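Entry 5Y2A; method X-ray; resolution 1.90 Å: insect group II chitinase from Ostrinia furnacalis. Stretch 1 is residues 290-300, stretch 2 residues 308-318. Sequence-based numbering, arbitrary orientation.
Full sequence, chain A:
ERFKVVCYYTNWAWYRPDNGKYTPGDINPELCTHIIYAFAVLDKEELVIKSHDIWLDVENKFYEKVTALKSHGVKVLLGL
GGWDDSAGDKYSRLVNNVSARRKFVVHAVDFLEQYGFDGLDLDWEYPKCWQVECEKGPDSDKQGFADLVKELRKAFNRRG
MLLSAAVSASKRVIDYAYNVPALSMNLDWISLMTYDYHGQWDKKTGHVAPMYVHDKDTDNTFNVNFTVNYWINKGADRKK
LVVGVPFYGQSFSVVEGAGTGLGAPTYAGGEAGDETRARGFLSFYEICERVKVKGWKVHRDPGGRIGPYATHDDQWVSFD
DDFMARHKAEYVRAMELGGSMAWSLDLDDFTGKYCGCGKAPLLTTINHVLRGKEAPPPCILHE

Stretch 1, residues 290-300: RVKVKGWKVHR
Stretch 2, residues 308-318: PYATHDDQWVS

In stretch 1, residues 290-292 belong to a helix that begins earlier in the chain; the chain leaves helical phi/psi at Gly295 (phi/psi 73/21) and runs extended as strand 297-299. Stretch 2 is a hairpin, strands 309-312 and 315-318 joined by a type II' turn from His312 to Gln315, with Asp313 at 49/-128. Strand 297-299 lies antiparallel to 309-312 (145° between directions, axes 4.6 Å apart), pairing Lys297 with Thr311, Val298 with Ala310 and His299 with Tyr309 at CA-CA distances of 5.2, 4.4 and 5.3 Å. The alternation of wide and narrow pairs follows the hydrogen bonding: Lys297 N to Thr311 O is 2.8 Å, Thr311 N to Lys297 O 2.9 Å, His299 N to Tyr309 O 2.7 Å and Tyr309 N to His299 O 3.0 Å, whereas Val298 and Ala310 form the non-hydrogen-bonded pair.

Trp296 (chi1 -71°, chi2 39°) is the largest bump, with 122 Å² covered. Its indole fits a hollow lined by Ala310, His312, Gln315 and Val317: CE3 lies 4.1 Å from Ala310 CB, CH2 3.4 Å from Gln315 CB, and CZ3 3.9 Å from Val317 CG1. His312 CB sits over one indole face, 3.2 Å from the five-membered-ring centroid and 6° off its normal. The His312 ring (chi1 t) is near parallel to that ring, but slid apart. Water 1 bridges Gly295 O and His312 ND1, 2.7 Å from each.

On the Val298-Ala310 face, Val298 CG1 meets Pro308 CB at 4.0 Å, and Val291 CG2 approaches Ala310 CB at 4.2 Å.

The other face carries Lys297, His299, Tyr309 and Thr311. Tyr309, chi1 p, offers its ring face to His299 CB, 3.5 Å from the centroid; the imidazole, chi1 m, is slid aside at 7° between planes. Its edge reaches Thr311 (chi1 p), where His299 NE2 and Thr311 OG1 hydrogen-bond at 2.7 Å.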

# COMPACT_ATOMS: atom_id res chain seq x y z
N ARG A 290 7.47 -3.95 -21.10
CA ARG A 290 8.24 -5.14 -20.74
C ARG A 290 8.35 -6.12 -21.91
O ARG A 290 9.42 -6.67 -22.17
CB ARG A 290 7.62 -5.80 -19.51
CG ARG A 290 7.91 -5.00 -18.26
CD ARG A 290 6.94 -5.25 -17.13
NE ARG A 290 7.48 -4.66 -15.90
CZ ARG A 290 7.59 -3.35 -15.68
NH1 ARG A 290 7.16 -2.47 -16.58
NH2 ARG A 290 8.12 -2.93 -14.54
N VAL A 291 7.25 -6.34 -22.62
CA VAL A 291 7.29 -7.24 -23.77
C VAL A 291 8.09 -6.63 -24.91
O VAL A 291 8.96 -7.28 -25.50
CB VAL A 291 5.87 -7.61 -24.22
CG1 VAL A 291 5.91 -8.38 -25.54
CG2 VAL A 291 5.18 -8.44 -23.15
N LYS A 292 7.82 -5.35 -25.23
CA LYS A 292 8.39 -4.74 -26.42
C LYS A 292 9.87 -4.40 -26.24
O LYS A 292 10.67 -4.58 -27.16
CB LYS A 292 7.62 -3.47 -26.79
CG LYS A 292 6.14 -3.67 -27.12
CD LYS A 292 5.92 -4.34 -28.46
CE LYS A 292 4.47 -4.20 -28.88
NZ LYS A 292 4.11 -5.08 -30.02
N VAL A 293 10.24 -3.87 -25.07
CA VAL A 293 11.56 -3.33 -24.85
C VAL A 293 12.42 -4.21 -23.95
O VAL A 293 13.64 -4.28 -24.16
CB VAL A 293 11.46 -1.89 -24.28
CG1 VAL A 293 12.83 -1.30 -24.05
CG2 VAL A 293 10.66 -1.01 -25.23
N LYS A 294 11.83 -4.88 -22.96
CA LYS A 294 12.60 -5.65 -22.00
C LYS A 294 12.62 -7.14 -22.30
O LYS A 294 13.17 -7.91 -21.51
CB LYS A 294 12.06 -5.42 -20.58
CG LYS A 294 11.95 -3.96 -20.17
CD LYS A 294 13.32 -3.32 -20.04
CE LYS A 294 13.22 -1.81 -19.87
NZ LYS A 294 14.44 -1.24 -19.24
N GLY A 295 12.01 -7.57 -23.41
CA GLY A 295 12.11 -8.96 -23.81
C GLY A 295 11.32 -9.95 -22.99
O GLY A 295 11.66 -11.14 -23.00
N TRP A 296 10.29 -9.51 -22.27
CA TRP A 296 9.47 -10.46 -21.54
C TRP A 296 8.74 -11.39 -22.50
O TRP A 296 8.31 -10.98 -23.58
CB TRP A 296 8.46 -9.74 -20.65
CG TRP A 296 9.06 -9.06 -19.46
CD1 TRP A 296 10.24 -8.38 -19.41
CD2 TRP A 296 8.49 -8.97 -18.15
NE1 TRP A 296 10.45 -7.89 -18.15
CE2 TRP A 296 9.39 -8.22 -17.35
CE3 TRP A 296 7.30 -9.44 -17.57
CZ2 TRP A 296 9.14 -7.94 -16.01
CZ3 TRP A 296 7.06 -9.16 -16.23
CH2 TRP A 296 7.98 -8.41 -15.46
N LYS A 297 8.56 -12.64 -22.08
CA LYS A 297 7.98 -13.67 -22.92
C LYS A 297 6.48 -13.77 -22.66
O LYS A 297 6.05 -13.83 -21.50
CB LYS A 297 8.64 -15.02 -22.67
CG LYS A 297 10.13 -15.04 -22.93
CD LYS A 297 10.44 -14.55 -24.33
CE LYS A 297 11.89 -14.82 -24.70
NZ LYS A 297 12.76 -13.65 -24.39
N VAL A 298 5.69 -13.82 -23.73
CA VAL A 298 4.24 -13.90 -23.64
C VAL A 298 3.82 -15.36 -23.73
O VAL A 298 4.24 -16.08 -24.65
CB VAL A 298 3.58 -13.06 -24.75
CG1 VAL A 298 2.06 -13.20 -24.68
CG2 VAL A 298 4.00 -11.61 -24.63
N HIS A 299 2.99 -15.79 -22.79
CA HIS A 299 2.48 -17.15 -22.76
C HIS A 299 0.97 -17.11 -22.96
O HIS A 299 0.26 -16.40 -22.24
CB HIS A 299 2.81 -17.85 -21.43
CG HIS A 299 4.25 -17.77 -21.06
ND1 HIS A 299 5.10 -18.85 -21.13
CD2 HIS A 299 5.00 -16.74 -20.60
CE1 HIS A 299 6.31 -18.49 -20.75
NE2 HIS A 299 6.28 -17.21 -20.42
N ARG A 300 0.48 -17.88 -23.92
CA ARG A 300 -0.94 -17.90 -24.25
C ARG A 300 -1.56 -19.27 -24.01
O ARG A 300 -0.88 -20.30 -24.01
CB ARG A 300 -1.18 -17.48 -25.70
CG ARG A 300 -0.77 -16.06 -26.00
CD ARG A 300 -1.20 -15.67 -27.41
NE ARG A 300 -0.93 -14.26 -27.67
CZ ARG A 300 -1.77 -13.26 -27.40
NH1 ARG A 300 -2.95 -13.51 -26.86
NH2 ARG A 300 -1.42 -12.01 -27.68
N PRO A 308 -3.38 -13.88 -21.68
CA PRO A 308 -1.95 -14.18 -21.62
C PRO A 308 -1.34 -13.86 -20.26
O PRO A 308 -1.95 -13.25 -19.39
CB PRO A 308 -1.36 -13.27 -22.70
CG PRO A 308 -2.32 -12.14 -22.81
CD PRO A 308 -3.68 -12.72 -22.53
N TYR A 309 -0.10 -14.33 -20.09
CA TYR A 309 0.77 -13.83 -19.04
C TYR A 309 2.17 -13.66 -19.62
O TYR A 309 2.52 -14.26 -20.65
CB TYR A 309 0.76 -14.73 -17.78
CG TYR A 309 1.17 -16.17 -17.98
CD1 TYR A 309 0.23 -17.15 -18.27
CD2 TYR A 309 2.50 -16.57 -17.83
CE1 TYR A 309 0.60 -18.49 -18.43
CE2 TYR A 309 2.88 -17.90 -17.99
CZ TYR A 309 1.93 -18.85 -18.30
OH TYR A 309 2.29 -20.17 -18.46
N ALA A 310 2.96 -12.80 -18.99
CA ALA A 310 4.29 -12.47 -19.47
C ALA A 310 5.30 -12.74 -18.37
O ALA A 310 5.00 -12.55 -17.18
CB ALA A 310 4.37 -11.02 -19.95
N THR A 311 6.50 -13.17 -18.75
CA THR A 311 7.49 -13.60 -17.79
C THR A 311 8.88 -13.07 -18.14
O THR A 311 9.20 -12.84 -19.31
CB THR A 311 7.58 -15.12 -17.68
OG1 THR A 311 7.96 -15.66 -18.95
CG2 THR A 311 6.25 -15.72 -17.22
N HIS A 312 9.69 -12.89 -17.10
CA HIS A 312 11.10 -12.53 -17.19
C HIS A 312 11.73 -12.81 -15.84
O HIS A 312 11.23 -12.33 -14.82
CB HIS A 312 11.27 -11.05 -17.56
CG HIS A 312 12.70 -10.63 -17.71
ND1 HIS A 312 13.44 -10.86 -18.85
CD2 HIS A 312 13.52 -9.98 -16.85
CE1 HIS A 312 14.66 -10.37 -18.69
NE2 HIS A 312 14.73 -9.84 -17.48
N ASP A 313 12.83 -13.57 -15.84
CA ASP A 313 13.48 -14.04 -14.61
C ASP A 313 12.38 -14.66 -13.74
O ASP A 313 11.60 -15.48 -14.25
CB ASP A 313 14.26 -12.91 -13.98
CG ASP A 313 15.11 -13.38 -12.81
OD1 ASP A 313 16.18 -13.99 -13.04
OD2 ASP A 313 14.67 -13.21 -11.66
N ASP A 314 12.25 -14.27 -12.46
CA ASP A 314 11.20 -14.78 -11.61
C ASP A 314 9.95 -13.88 -11.59
O ASP A 314 9.08 -14.06 -10.73
CB ASP A 314 11.72 -15.02 -10.18
CG ASP A 314 12.06 -13.73 -9.44
OD1 ASP A 314 11.99 -12.62 -10.00
OD2 ASP A 314 12.43 -13.83 -8.25
N GLN A 315 9.84 -12.97 -12.56
CA GLN A 315 8.68 -12.08 -12.63
C GLN A 315 7.62 -12.69 -13.54
O GLN A 315 7.93 -13.35 -14.53
CB GLN A 315 9.09 -10.70 -13.16
CG GLN A 315 10.09 -9.96 -12.28
CD GLN A 315 9.55 -9.72 -10.89
OE1 GLN A 315 8.68 -8.88 -10.68
NE2 GLN A 315 10.05 -10.49 -9.92
N TRP A 316 6.36 -12.42 -13.21
CA TRP A 316 5.22 -13.11 -13.82
C TRP A 316 4.00 -12.22 -13.67
O TRP A 316 3.64 -11.85 -12.55
CB TRP A 316 5.01 -14.44 -13.09
CG TRP A 316 4.17 -15.49 -13.76
CD1 TRP A 316 4.61 -16.63 -14.37
CD2 TRP A 316 2.73 -15.55 -13.81
NE1 TRP A 316 3.55 -17.38 -14.82
CE2 TRP A 316 2.38 -16.74 -14.49
CE3 TRP A 316 1.70 -14.71 -13.36
CZ2 TRP A 316 1.05 -17.10 -14.74
CZ3 TRP A 316 0.39 -15.07 -13.59
CH2 TRP A 316 0.07 -16.26 -14.28
N VAL A 317 3.35 -11.86 -14.79
CA VAL A 317 2.19 -10.98 -14.73
C VAL A 317 1.13 -11.50 -15.70
O VAL A 317 1.43 -11.78 -16.86
CB VAL A 317 2.55 -9.51 -15.04
CG1 VAL A 317 3.18 -9.36 -16.43
CG2 VAL A 317 1.33 -8.59 -14.87
N SER A 318 -0.10 -11.65 -15.21
CA SER A 318 -1.23 -12.06 -16.03
C SER A 318 -2.12 -10.86 -16.33
O SER A 318 -2.27 -9.96 -15.50
CB SER A 318 -2.04 -13.14 -15.32
OG SER A 318 -2.47 -12.70 -14.04
O HOH W 1 12.69 -12.44 -20.85